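Local coordinates for protein probable fumarate reductase Ifc3 (Shewanella frigidimarina, PDB 1QO8) that catalyses the reduction of fumarate to succinate with FAD and four covalently bound c-type hemes, and may take part in electron transport to ferric iron, at residues 80-84 and 366-370; 270-275 and 287-292; 310-314 and 332-338. All coordinates share one frame; numbering follows the deposited sequence.

Interaction 1 (80-84 and 366-370). With HEM (protoporphyrin IX containing Fe), chain C.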
loop_
_atom_site.group_PDB
_atom_site.type_symbol
_atom_site.label_atom_id
_atom_site.label_comp_id
_atom_site.label_asym_id
_atom_site.label_seq_id
_atom_site.Cartn_x
_atom_site.Cartn_y
_atom_site.Cartn_z
ATOM N N ASN A 80 13.594 0.838 -29.929
ATOM C CA ASN A 80 14.503 1.221 -28.879
ATOM C C ASN A 80 13.830 1.740 -27.642
ATOM O O ASN A 80 14.559 2.172 -26.740
ATOM C CB ASN A 80 15.670 2.114 -29.371
ATOM C CG ASN A 80 16.663 1.191 -30.135
ATOM O OD1 ASN A 80 17.776 1.658 -30.562
ATOM N ND2 ASN A 80 16.461 -0.109 -30.351
ATOM N N GLU A 81 12.534 1.658 -27.404
ATOM C CA GLU A 81 11.963 1.849 -26.089
ATOM C C GLU A 81 12.259 0.618 -25.188
ATOM O O GLU A 81 12.111 0.633 -23.973
ATOM C CB GLU A 81 10.436 1.907 -26.234
ATOM C CG GLU A 81 9.940 3.244 -26.861
ATOM C CD GLU A 81 10.153 4.318 -25.803
ATOM O OE1 GLU A 81 10.411 3.971 -24.623
ATOM O OE2 GLU A 81 10.161 5.529 -26.051
ATOM N N CYS A 82 12.510 -0.499 -25.891
ATOM C CA CYS A 82 12.806 -1.761 -25.273
ATOM C C CYS A 82 14.134 -2.362 -25.700
ATOM O O CYS A 82 14.839 -2.848 -24.781
ATOM C CB CYS A 82 11.747 -2.805 -25.512
ATOM S SG CYS A 82 10.099 -2.186 -25.114
ATOM N N HIS A 83 14.489 -2.231 -26.969
ATOM C CA HIS A 83 15.728 -2.847 -27.442
ATOM C C HIS A 83 16.831 -1.818 -27.487
ATOM O O HIS A 83 16.637 -0.620 -27.214
ATOM C CB HIS A 83 15.597 -3.492 -28.797
ATOM C CG HIS A 83 14.542 -4.535 -28.991
ATOM N ND1 HIS A 83 14.747 -5.894 -28.637
ATOM C CD2 HIS A 83 13.313 -4.491 -29.470
ATOM C CE1 HIS A 83 13.646 -6.579 -28.954
ATOM N NE2 HIS A 83 12.672 -5.737 -29.464
ATOM N N SER A 84 18.010 -2.184 -27.970
ATOM C CA SER A 84 18.981 -1.085 -28.188
ATOM C C SER A 84 19.656 -1.301 -29.528
ATOM O O SER A 84 20.872 -1.286 -29.569
ATOM C CB SER A 84 19.887 -0.940 -26.978
ATOM O OG SER A 84 20.412 0.391 -26.798
ATOM N N ASP A 366 20.376 -2.757 -20.985
ATOM C CA ASP A 366 20.245 -2.024 -22.224
ATOM C C ASP A 366 19.034 -2.456 -23.044
ATOM O O ASP A 366 18.216 -1.590 -23.354
ATOM C CB ASP A 366 21.497 -2.190 -23.109
ATOM C CG ASP A 366 22.333 -3.414 -22.740
ATOM O OD1 ASP A 366 21.777 -4.389 -22.084
ATOM O OD2 ASP A 366 23.558 -3.316 -23.104
ATOM N N SER A 367 19.008 -3.681 -23.505
ATOM C CA SER A 367 17.835 -4.290 -24.130
ATOM C C SER A 367 17.026 -4.986 -23.045
ATOM O O SER A 367 17.394 -6.026 -22.440
ATOM C CB SER A 367 18.283 -5.086 -25.307
ATOM O OG SER A 367 17.427 -5.823 -26.136
ATOM N N ARG A 368 15.833 -4.461 -22.725
ATOM C CA ARG A 368 15.147 -4.843 -21.486
ATOM C C ARG A 368 14.397 -6.118 -21.627
ATOM O O ARG A 368 13.182 -6.285 -21.471
ATOM C CB ARG A 368 14.313 -3.695 -20.888
ATOM C CG ARG A 368 15.162 -2.478 -20.512
ATOM C CD ARG A 368 14.334 -1.309 -19.883
ATOM N NE ARG A 368 13.231 -0.878 -20.735
ATOM C CZ ARG A 368 11.964 -1.236 -20.726
ATOM N NH1 ARG A 368 11.332 -2.099 -19.880
ATOM N NH2 ARG A 368 11.176 -0.635 -21.666
ATOM N N ILE A 369 15.135 -7.180 -21.938
ATOM C CA ILE A 369 14.521 -8.495 -22.165
ATOM C C ILE A 369 15.081 -9.435 -21.076
ATOM O O ILE A 369 16.218 -9.187 -20.652
ATOM C CB ILE A 369 15.103 -8.811 -23.567
ATOM C CG1 ILE A 369 14.150 -8.231 -24.623
ATOM C CG2 ILE A 369 15.472 -10.271 -23.778
ATOM C CD1 ILE A 369 14.740 -8.314 -26.011
ATOM N N LEU A 370 14.384 -10.425 -20.644
ATOM C CA LEU A 370 14.726 -11.441 -19.692
ATOM C C LEU A 370 16.004 -12.204 -20.170
ATOM O O LEU A 370 16.015 -12.630 -21.340
ATOM C CB LEU A 370 13.596 -12.441 -19.491
ATOM C CG LEU A 370 12.213 -12.078 -18.926
ATOM C CD1 LEU A 370 11.630 -13.196 -18.035
ATOM C CD2 LEU A 370 12.108 -10.818 -18.099
HETATM C CHA HEM C . 11.898 -9.906 -29.299
HETATM C CHB HEM C . 12.792 -6.838 -32.954
HETATM C CHC HEM C . 9.998 -3.663 -30.619
HETATM C CHD HEM C . 10.202 -6.325 -26.569
HETATM C C1A HEM C . 12.341 -9.436 -30.506
HETATM C C2A HEM C . 12.984 -10.149 -31.597
HETATM C C3A HEM C . 13.217 -9.309 -32.596
HETATM C C4A HEM C . 12.749 -7.992 -32.155
HETATM C CMA HEM C . 13.905 -9.518 -33.967
HETATM C CAA HEM C . 13.386 -11.658 -31.524
HETATM C CBA HEM C . 12.347 -12.602 -32.161
HETATM C CGA HEM C . 11.114 -12.667 -31.290
HETATM O O1A HEM C . 10.049 -12.246 -31.854
HETATM O O2A HEM C . 11.205 -13.113 -30.103
HETATM C C1B HEM C . 11.942 -5.767 -32.709
HETATM C C2B HEM C . 11.588 -4.717 -33.654
HETATM C C3B HEM C . 10.795 -3.881 -33.009
HETATM C C4B HEM C . 10.628 -4.319 -31.648
HETATM C CMB HEM C . 12.063 -4.747 -35.097
HETATM C CAB HEM C . 9.972 -2.626 -33.532
HETATM C CBB HEM C . 9.651 -2.509 -34.823
HETATM C C1C HEM C . 9.873 -4.027 -29.299
HETATM C C2C HEM C . 9.158 -3.330 -28.237
HETATM C C3C HEM C . 9.193 -4.093 -27.147
HETATM C C4C HEM C . 9.922 -5.296 -27.469
HETATM C CMC HEM C . 8.548 -1.944 -28.473
HETATM C CAC HEM C . 8.555 -3.906 -25.723
HETATM C CBC HEM C . 7.368 -3.333 -25.543
HETATM C C1D HEM C . 10.647 -7.557 -26.971
HETATM C C2D HEM C . 10.725 -8.746 -26.096
HETATM C C3D HEM C . 11.180 -9.728 -26.856
HETATM C C4D HEM C . 11.411 -9.231 -28.197
HETATM C CMD HEM C . 10.331 -8.732 -24.605
HETATM C CAD HEM C . 11.476 -11.214 -26.440
HETATM C CBD HEM C . 12.956 -11.467 -26.291
HETATM C CGD HEM C . 13.434 -12.901 -25.947
HETATM O O1D HEM C . 12.810 -13.577 -25.107
HETATM O O2D HEM C . 14.449 -13.351 -26.515
HETATM N NA HEM C . 12.155 -8.122 -30.928
HETATM N NB HEM C . 11.370 -5.476 -31.488
HETATM N NC HEM C . 10.320 -5.230 -28.792
HETATM N ND HEM C . 11.073 -7.877 -28.229
HETATM FE FE HEM C . 11.150 -6.698 -29.890
HETATM O O HOH W 1 14.744 0.870 -22.418
HETATM O O HOH W 2 16.268 0.033 -24.204
#
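Arg368 reaches back over a heme-binding loop and holds two successive carbonyls of it, one with its backbone and one with its side chain. Its amide N donates to Cys82 O at 2.8 Å, almost in line with the carbonyl bond. Its guanidinium brings NH2 to Glu81 O, also at 2.8 Å, and that oxygen lies close to the guanidinium plane. The bend at chi3 (-55°) folds the side chain back toward Glu81, and a water accepting from Arg368 NE and donating to Glu81 O makes a second link between the same groups. Arg368 NH1 turns the other way, to Asn332 O and Ser330 O. The loop 80-84 ends the last heme-attachment site of the tetraheme cytochrome domain: Cys82 probably carries a thioether link to heme 4, and His83 NE2 binds its iron opposite His59. The flavoprotein side packs on that histidine through Ile369, whose CD1 lies 3.6 Å from His83 ND1, obliquely to the ring, and 3.6 Å from heme CBD. Ser367 OG stands at the ring edge, 3.7 Å from His83 ND1. A second water lies between His83 O and Asp366 O, 3.1 and 2.7 Å from them.

Interaction 2 (270-275 and 287-292); sequences NSRVVK and AVVHGK. With FAD (flavin-adenine dinucleotide), chain G.
Arg272 and His290 pair through two backbone hydrogen bonds, Arg272 N to His290 O at 2.9 Å and His290 N to Arg272 O at 2.7 Å. Farther along, Val274 N donates to Val288 O in a nearly straight bond (179°), and Val288 N donates to Lys275 O. Lys292 N closes the other end on Asn270 O. These bonds join strands 271-278 and 284-291 into an antiparallel beta hairpin at the margin of a four-stranded sheet in the FAD-binding domain. The register slips by one residue where Val274 and Lys275 both face Val288, a classic beta bulge. The FAD adenine docks on the outer edge of strand 271-278: Val273 N donates to N1A at 3.0 Å and N6A donates to Val273 O at 2.8 Å, so one residue reads both polar groups of the base edge.

Apolar contacts line the two faces. Val273 CG1 meets Ala287 CB at 4.0 Å, and Ser271 CB meets Val289 CG1 on that same face. At the bulge, Val274 CG2 rests 3.8 Å from Val288 CG1, and helix 107-115 packs over both Val274 and Val288.

The polar ends find partners beyond the two strands. Arg272 runs extended beside the adenine: its CG, anti to the backbone N at chi1 -178°, comes within 3.6 Å of FAD N6A, and its guanidinium forms salt bridges with Asp102 and Asp339. Lys292 NZ pairs with Glu29 and shares a water with Asn270 OD1, whose amide nitrogen ND2 donates to Asp27 O.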
loop_
_atom_site.group_PDB
_atom_site.type_symbol
_atom_site.label_atom_id
_atom_site.label_comp_id
_atom_site.label_asym_id
_atom_site.label_seq_id
_atom_site.Cartn_x
_atom_site.Cartn_y
_atom_site.Cartn_z
ATOM N N ASN A 270 -3.797 6.865 -28.621
ATOM C CA ASN A 270 -3.245 8.102 -28.040
ATOM C C ASN A 270 -4.365 8.836 -27.263
ATOM O O ASN A 270 -4.432 10.065 -27.273
ATOM C CB ASN A 270 -2.625 8.949 -29.111
ATOM C CG ASN A 270 -1.797 8.169 -30.106
ATOM O OD1 ASN A 270 -0.710 7.619 -29.774
ATOM N ND2 ASN A 270 -2.224 8.137 -31.401
ATOM N N SER A 271 -5.120 8.093 -26.467
ATOM C CA SER A 271 -6.214 8.551 -25.626
ATOM C C SER A 271 -6.022 8.001 -24.199
ATOM O O SER A 271 -6.353 6.847 -23.905
ATOM C CB SER A 271 -7.514 7.925 -26.207
ATOM O OG SER A 271 -7.558 8.456 -27.537
ATOM N N ARG A 272 -5.455 8.835 -23.350
ATOM C CA ARG A 272 -5.244 8.509 -21.960
ATOM C C ARG A 272 -6.399 8.936 -21.038
ATOM O O ARG A 272 -6.773 10.140 -20.909
ATOM C CB ARG A 272 -3.945 9.183 -21.481
ATOM C CG ARG A 272 -3.681 8.811 -20.022
ATOM C CD ARG A 272 -2.316 9.422 -19.695
ATOM N NE ARG A 272 -1.818 8.779 -18.504
ATOM C CZ ARG A 272 -0.814 9.277 -17.775
ATOM N NH1 ARG A 272 -0.191 10.384 -18.136
ATOM N NH2 ARG A 272 -0.452 8.608 -16.678
ATOM N N VAL A 273 -6.912 7.903 -20.373
ATOM C CA VAL A 273 -7.943 8.143 -19.380
ATOM C C VAL A 273 -7.221 8.683 -18.120
ATOM O O VAL A 273 -6.186 8.106 -17.742
ATOM C CB VAL A 273 -8.735 6.883 -19.031
ATOM C CG1 VAL A 273 -9.595 7.190 -17.780
ATOM C CG2 VAL A 273 -9.621 6.422 -20.185
ATOM N N VAL A 274 -7.727 9.808 -17.614
ATOM C CA VAL A 274 -7.102 10.505 -16.496
ATOM C C VAL A 274 -7.934 10.679 -15.246
ATOM O O VAL A 274 -7.489 11.020 -14.156
ATOM C CB VAL A 274 -6.610 11.860 -16.976
ATOM C CG1 VAL A 274 -5.425 11.823 -17.909
ATOM C CG2 VAL A 274 -7.755 12.693 -17.646
ATOM N N LYS A 275 -9.250 10.383 -15.272
ATOM C CA LYS A 275 -10.103 10.471 -14.131
ATOM C C LYS A 275 -11.362 9.659 -14.313
ATOM O O LYS A 275 -11.821 9.565 -15.445
ATOM C CB LYS A 275 -10.495 11.980 -13.958
ATOM C CG LYS A 275 -11.045 12.147 -12.536
ATOM C CD LYS A 275 -11.380 13.597 -12.221
ATOM C CE LYS A 275 -11.215 13.733 -10.702
ATOM N NZ LYS A 275 -12.545 13.905 -10.046
ATOM N N ALA A 287 -15.619 9.124 -17.820
ATOM C CA ALA A 287 -14.198 9.244 -17.477
ATOM C C ALA A 287 -13.685 10.362 -18.344
ATOM O O ALA A 287 -14.269 10.521 -19.419
ATOM C CB ALA A 287 -13.543 7.903 -17.931
ATOM N N VAL A 288 -12.726 11.124 -17.886
ATOM C CA VAL A 288 -12.077 12.121 -18.692
ATOM C C VAL A 288 -10.867 11.495 -19.374
ATOM O O VAL A 288 -9.989 10.842 -18.745
ATOM C CB VAL A 288 -11.598 13.280 -17.812
ATOM C CG1 VAL A 288 -11.017 14.397 -18.678
ATOM C CG2 VAL A 288 -12.765 13.845 -16.950
ATOM N N VAL A 289 -10.871 11.690 -20.677
ATOM C CA VAL A 289 -9.883 11.320 -21.642
ATOM C C VAL A 289 -9.057 12.549 -22.061
ATOM O O VAL A 289 -9.555 13.632 -22.365
ATOM C CB VAL A 289 -10.516 10.784 -22.940
ATOM C CG1 VAL A 289 -9.419 10.336 -23.922
ATOM C CG2 VAL A 289 -11.447 9.648 -22.656
ATOM N N HIS A 290 -7.734 12.409 -21.970
ATOM C CA HIS A 290 -6.817 13.288 -22.650
ATOM C C HIS A 290 -6.344 12.662 -23.954
ATOM O O HIS A 290 -5.569 11.706 -23.930
ATOM C CB HIS A 290 -5.670 13.640 -21.714
ATOM C CG HIS A 290 -4.702 14.547 -22.395
ATOM N ND1 HIS A 290 -3.460 14.692 -21.904
ATOM C CD2 HIS A 290 -4.767 15.337 -23.492
ATOM C CE1 HIS A 290 -2.755 15.529 -22.662
ATOM N NE2 HIS A 290 -3.544 15.950 -23.610
ATOM N N GLY A 291 -6.895 13.190 -25.056
ATOM C CA GLY A 291 -6.576 12.742 -26.393
ATOM C C GLY A 291 -5.453 13.636 -26.854
ATOM O O GLY A 291 -5.483 14.859 -26.563
ATOM N N LYS A 292 -4.519 13.024 -27.596
ATOM C CA LYS A 292 -3.352 13.798 -28.035
ATOM C C LYS A 292 -3.759 15.025 -28.863
ATOM O O LYS A 292 -3.004 15.994 -28.866
ATOM C CB LYS A 292 -2.546 12.828 -28.936
ATOM C CG LYS A 292 -1.387 13.474 -29.709
ATOM C CD LYS A 292 -0.611 12.360 -30.453
ATOM C CE LYS A 292 0.676 12.926 -31.106
ATOM N NZ LYS A 292 1.186 11.774 -31.984
HETATM P PA FAD G . -1.501 -4.880 -20.562
HETATM O O1A FAD G . -1.307 -5.906 -21.636
HETATM O O2A FAD G . -0.453 -4.170 -20.079
HETATM O O5B FAD G . -2.221 -3.734 -21.360
HETATM C C5B FAD G . -2.814 -2.539 -20.704
HETATM C C4B FAD G . -3.236 -1.502 -21.862
HETATM O O4B FAD G . -3.820 -0.345 -21.086
HETATM C C3B FAD G . -1.978 -0.869 -22.543
HETATM O O3B FAD G . -1.798 -1.019 -23.879
HETATM C C2B FAD G . -1.812 0.538 -21.863
HETATM O O2B FAD G . -1.235 1.563 -22.708
HETATM C C1B FAD G . -3.243 0.883 -21.684
HETATM N N9A FAD G . -3.471 1.878 -20.628
HETATM C C8A FAD G . -2.816 2.022 -19.431
HETATM N N7A FAD G . -3.196 3.089 -18.783
HETATM C C5A FAD G . -4.160 3.695 -19.584
HETATM C C6A FAD G . -4.901 4.949 -19.476
HETATM N N6A FAD G . -4.805 5.771 -18.467
HETATM N N1A FAD G . -5.779 5.168 -20.487
HETATM C C2A FAD G . -5.859 4.379 -21.611
HETATM N N3A FAD G . -5.195 3.216 -21.799
HETATM C C4A FAD G . -4.353 2.963 -20.761
HETATM N N1 FAD G . 2.261 -13.811 -18.085
HETATM C C2 FAD G . 1.850 -15.011 -18.395
HETATM O O2 FAD G . 0.958 -15.626 -17.909
HETATM N N3 FAD G . 2.459 -15.785 -19.429
HETATM C C4 FAD G . 3.513 -15.167 -20.093
HETATM O O4 FAD G . 4.105 -15.774 -20.941
HETATM C C4X FAD G . 3.991 -13.850 -19.681
HETATM N N5 FAD G . 5.052 -13.296 -20.289
HETATM C C5X FAD G . 5.457 -12.043 -19.974
HETATM C C6 FAD G . 6.562 -11.519 -20.660
HETATM C C7 FAD G . 6.993 -10.247 -20.369
HETATM C C7M FAD G . 8.161 -9.614 -21.057
HETATM C C8 FAD G . 6.262 -9.479 -19.392
HETATM C C8M FAD G . 6.679 -8.066 -19.119
HETATM C C9 FAD G . 5.163 -9.979 -18.743
HETATM C C9A FAD G . 4.724 -11.255 -19.004
HETATM N N10 FAD G . 3.632 -11.889 -18.378
HETATM C C10 FAD G . 3.252 -13.140 -18.679
HETATM C "C1'" FAD G . 2.612 -11.062 -17.659
HETATM C "C2'" FAD G . 1.358 -10.856 -18.573
HETATM O "O2'" FAD G . 1.992 -10.633 -19.878
HETATM C "C3'" FAD G . 0.792 -9.467 -18.185
HETATM O "O3'" FAD G . 0.414 -9.443 -16.803
HETATM C "C4'" FAD G . -0.641 -9.383 -18.810
HETATM O "O4'" FAD G . -0.386 -9.353 -20.247
HETATM C "C5'" FAD G . -1.201 -7.973 -18.403
HETATM O "O5'" FAD G . -2.411 -7.788 -19.375
HETATM P P FAD G . -3.380 -6.595 -19.259
HETATM O O1P FAD G . -4.404 -6.839 -20.344
HETATM O O2P FAD G . -3.739 -6.589 -17.913
HETATM O O3P FAD G . -2.515 -5.445 -19.433
HETATM O O HOH W 3 1.751 8.943 -30.763
#

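Interaction 3 (310-314 and 332-338); sequences GYGMN and NNITATG. With FAD (flavin-adenine dinucleotide), chain G.
Met313 lays its side chain across the turn formed by Asn333 to Ala336, and the two loops meet as a pair of type I beta turns, 311-314 and 333-336, in the FAD-binding domain. Each loop leads into a helix, with Asn314 and Gly338 at the N-cap positions. The Met313 and Asn332 side chains run past each other in opposite directions, CG lying 3.5 Å from Asn332 CB. Bends at chi2 (-79°) and chi3 (-77°) carry the sulfur alongside Asn332 and the methyl onward to Ile334, where CE meets CG2 at 3.9 Å and the two side chains cross at a slant. With an alanine here, the space between Asn332 and Ile334 would probably be left unfilled and Ile334 CG2 would lose the S-methyl it packs on.

The backbone beneath is tied by Met313 N donating to Ala336 O at 2.9 Å, while Ala336 CB points to Gly310 O. Tyr311 turns its ring away to Ile354 O, which accepts from its hydroxyl, but its CB presses on Gly338 CA at 3.4 Å; Gly338, with positive phi and no side chain, lets the chain come this close. Gly338 N also makes a weak bond to Gly310 O.

On the cofactor side, Asn332 ND2 comes 3.6 Å from the flavin methyl C8M and donates to His499 O. Thr335 sets its methyl CG2 3.2 Å from the ribose hydroxyl O2B of FAD. A water accepts from Gly312 N and donates to Asn332 OD1, 2.7 Å from each.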
loop_
_atom_site.group_PDB
_atom_site.type_symbol
_atom_site.label_atom_id
_atom_site.label_comp_id
_atom_site.label_asym_id
_atom_site.label_seq_id
_atom_site.Cartn_x
_atom_site.Cartn_y
_atom_site.Cartn_z
ATOM N N GLY A 310 -0.266 -3.259 -15.364
ATOM C CA GLY A 310 0.257 -3.298 -13.970
ATOM C C GLY A 310 0.952 -1.930 -13.704
ATOM O O GLY A 310 0.813 -1.009 -14.531
ATOM N N TYR A 311 1.771 -1.824 -12.673
ATOM C CA TYR A 311 2.327 -0.541 -12.269
ATOM C C TYR A 311 3.855 -0.671 -12.206
ATOM O O TYR A 311 4.575 0.267 -11.789
ATOM C CB TYR A 311 1.789 0.019 -10.965
ATOM C CG TYR A 311 1.939 -0.704 -9.641
ATOM C CD1 TYR A 311 3.137 -0.514 -8.913
ATOM C CD2 TYR A 311 1.011 -1.565 -9.107
ATOM C CE1 TYR A 311 3.374 -1.184 -7.725
ATOM C CE2 TYR A 311 1.209 -2.192 -7.871
ATOM C CZ TYR A 311 2.400 -1.984 -7.188
ATOM O OH TYR A 311 2.651 -2.557 -5.967
ATOM N N GLY A 312 4.422 -1.632 -12.972
ATOM C CA GLY A 312 5.886 -1.861 -12.745
ATOM C C GLY A 312 6.740 -0.790 -13.297
ATOM O O GLY A 312 7.924 -0.699 -12.883
ATOM N N MET A 313 6.278 0.095 -14.214
ATOM C CA MET A 313 7.150 1.187 -14.674
ATOM C C MET A 313 6.806 2.508 -13.982
ATOM O O MET A 313 7.374 3.578 -14.249
ATOM C CB MET A 313 6.943 1.396 -16.189
ATOM C CG MET A 313 7.214 0.078 -16.970
ATOM S SD MET A 313 9.005 -0.052 -17.079
ATOM C CE MET A 313 9.589 1.069 -18.333
ATOM N N ASN A 314 5.941 2.447 -12.965
ATOM C CA ASN A 314 5.684 3.723 -12.231
ATOM C C ASN A 314 6.688 3.715 -11.100
ATOM O O ASN A 314 6.542 3.005 -10.091
ATOM C CB ASN A 314 4.206 3.702 -11.706
ATOM C CG ASN A 314 3.818 5.064 -11.108
ATOM O OD1 ASN A 314 2.790 5.701 -11.452
ATOM N ND2 ASN A 314 4.709 5.574 -10.295
ATOM N N ASN A 332 8.980 -4.504 -18.592
ATOM C CA ASN A 332 7.675 -4.118 -19.083
ATOM C C ASN A 332 7.689 -3.215 -20.303
ATOM O O ASN A 332 8.581 -2.403 -20.454
ATOM C CB ASN A 332 6.899 -3.301 -18.007
ATOM C CG ASN A 332 6.462 -4.255 -16.883
ATOM O OD1 ASN A 332 5.421 -3.998 -16.304
ATOM N ND2 ASN A 332 7.155 -5.398 -16.733
ATOM N N ASN A 333 6.549 -3.181 -21.006
ATOM C CA ASN A 333 6.361 -1.998 -21.894
ATOM C C ASN A 333 6.197 -0.736 -21.051
ATOM O O ASN A 333 5.749 -0.763 -19.866
ATOM C CB ASN A 333 5.084 -2.311 -22.669
ATOM C CG ASN A 333 4.846 -1.395 -23.856
ATOM O OD1 ASN A 333 5.543 -0.347 -23.948
ATOM N ND2 ASN A 333 4.014 -1.933 -24.727
ATOM N N ILE A 334 6.530 0.445 -21.574
ATOM C CA ILE A 334 6.454 1.725 -20.945
ATOM C C ILE A 334 4.997 2.203 -20.697
ATOM O O ILE A 334 4.806 3.066 -19.851
ATOM C CB ILE A 334 7.175 2.827 -21.766
ATOM C CG1 ILE A 334 6.501 2.917 -23.146
ATOM C CG2 ILE A 334 8.677 2.444 -21.863
ATOM C CD1 ILE A 334 6.980 4.104 -23.959
ATOM N N THR A 335 3.980 1.476 -21.063
ATOM C CA THR A 335 2.592 1.722 -20.764
ATOM C C THR A 335 2.179 1.366 -19.342
ATOM O O THR A 335 1.123 1.845 -18.873
ATOM C CB THR A 335 1.700 0.873 -21.715
ATOM O OG1 THR A 335 2.084 -0.477 -21.498
ATOM C CG2 THR A 335 1.892 1.293 -23.161
ATOM N N ALA A 336 3.080 0.692 -18.540
ATOM C CA ALA A 336 2.573 0.019 -17.346
ATOM C C ALA A 336 2.854 0.919 -16.132
ATOM O O ALA A 336 3.637 0.572 -15.244
ATOM C CB ALA A 336 3.164 -1.395 -17.081
ATOM N N THR A 337 2.059 2.015 -16.044
ATOM C CA THR A 337 2.308 3.063 -15.104
ATOM C C THR A 337 1.266 3.153 -13.985
ATOM O O THR A 337 1.334 4.171 -13.270
ATOM C CB THR A 337 2.641 4.418 -15.701
ATOM O OG1 THR A 337 1.522 4.925 -16.435
ATOM C CG2 THR A 337 3.958 4.280 -16.560
ATOM N N GLY A 338 0.444 2.121 -13.854
ATOM C CA GLY A 338 -0.398 2.005 -12.646
ATOM C C GLY A 338 -1.625 2.968 -12.703
ATOM O O GLY A 338 -2.287 3.127 -11.661
HETATM P PA FAD G . -1.501 -4.880 -20.562
HETATM O O1A FAD G . -1.307 -5.906 -21.636
HETATM O O2A FAD G . -0.453 -4.170 -20.079
HETATM O O5B FAD G . -2.221 -3.734 -21.360
HETATM C C5B FAD G . -2.814 -2.539 -20.704
HETATM C C4B FAD G . -3.236 -1.502 -21.862
HETATM O O4B FAD G . -3.820 -0.345 -21.086
HETATM C C3B FAD G . -1.978 -0.869 -22.543
HETATM O O3B FAD G . -1.798 -1.019 -23.879
HETATM C C2B FAD G . -1.812 0.538 -21.863
HETATM O O2B FAD G . -1.235 1.563 -22.708
HETATM C C1B FAD G . -3.243 0.883 -21.684
HETATM N N9A FAD G . -3.471 1.878 -20.628
HETATM C C8A FAD G . -2.816 2.022 -19.431
HETATM N N7A FAD G . -3.196 3.089 -18.783
HETATM C C5A FAD G . -4.160 3.695 -19.584
HETATM C C6A FAD G . -4.901 4.949 -19.476
HETATM N N6A FAD G . -4.805 5.771 -18.467
HETATM N N1A FAD G . -5.779 5.168 -20.487
HETATM C C2A FAD G . -5.859 4.379 -21.611
HETATM N N3A FAD G . -5.195 3.216 -21.799
HETATM C C4A FAD G . -4.353 2.963 -20.761
HETATM N N1 FAD G . 2.261 -13.811 -18.085
HETATM C C2 FAD G . 1.850 -15.011 -18.395
HETATM O O2 FAD G . 0.958 -15.626 -17.909
HETATM N N3 FAD G . 2.459 -15.785 -19.429
HETATM C C4 FAD G . 3.513 -15.167 -20.093
HETATM O O4 FAD G . 4.105 -15.774 -20.941
HETATM C C4X FAD G . 3.991 -13.850 -19.681
HETATM N N5 FAD G . 5.052 -13.296 -20.289
HETATM C C5X FAD G . 5.457 -12.043 -19.974
HETATM C C6 FAD G . 6.562 -11.519 -20.660
HETATM C C7 FAD G . 6.993 -10.247 -20.369
HETATM C C7M FAD G . 8.161 -9.614 -21.057
HETATM C C8 FAD G . 6.262 -9.479 -19.392
HETATM C C8M FAD G . 6.679 -8.066 -19.119
HETATM C C9 FAD G . 5.163 -9.979 -18.743
HETATM C C9A FAD G . 4.724 -11.255 -19.004
HETATM N N10 FAD G . 3.632 -11.889 -18.378
HETATM C C10 FAD G . 3.252 -13.140 -18.679
HETATM C "C1'" FAD G . 2.612 -11.062 -17.659
HETATM C "C2'" FAD G . 1.358 -10.856 -18.573
HETATM O "O2'" FAD G . 1.992 -10.633 -19.878
HETATM C "C3'" FAD G . 0.792 -9.467 -18.185
HETATM O "O3'" FAD G . 0.414 -9.443 -16.803
HETATM C "C4'" FAD G . -0.641 -9.383 -18.810
HETATM O "O4'" FAD G . -0.386 -9.353 -20.247
HETATM C "C5'" FAD G . -1.201 -7.973 -18.403
HETATM O "O5'" FAD G . -2.411 -7.788 -19.375
HETATM P P FAD G . -3.380 -6.595 -19.259
HETATM O O1P FAD G . -4.404 -6.839 -20.344
HETATM O O2P FAD G . -3.739 -6.589 -17.913
HETATM O O3P FAD G . -2.515 -5.445 -19.433
HETATM O O HOH W 4 -1.042 0.314 -15.955
HETATM O O HOH W 5 3.742 -3.943 -14.229
#

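How the interactions relate
FAD runs past interactions 2 and 3, whose centres lie about 17 Å apart: the hairpin 271-291 receives the adenine, while the loop 332-338 borders both the ribose and the flavin methyl end. Arg272 NH2 and Thr337 OG1 lie 4.2 Å apart in packing contact, and both side chains partner FAD-binding Asp339. Interaction 1 joins the cytochrome domain to this flavoprotein part. It touches interaction 3, centres about 15 Å apart, through Arg368 NH1, which is 2.8 Å from Asn332 O, and through Ile334 packing against Glu81. Heme 4 methyl CMD lies 4.3 Å from flavin methyl C7M, consistent with electron transfer between them. Interactions 1 and 2 do not touch, their nearest atoms about 12 Å apart.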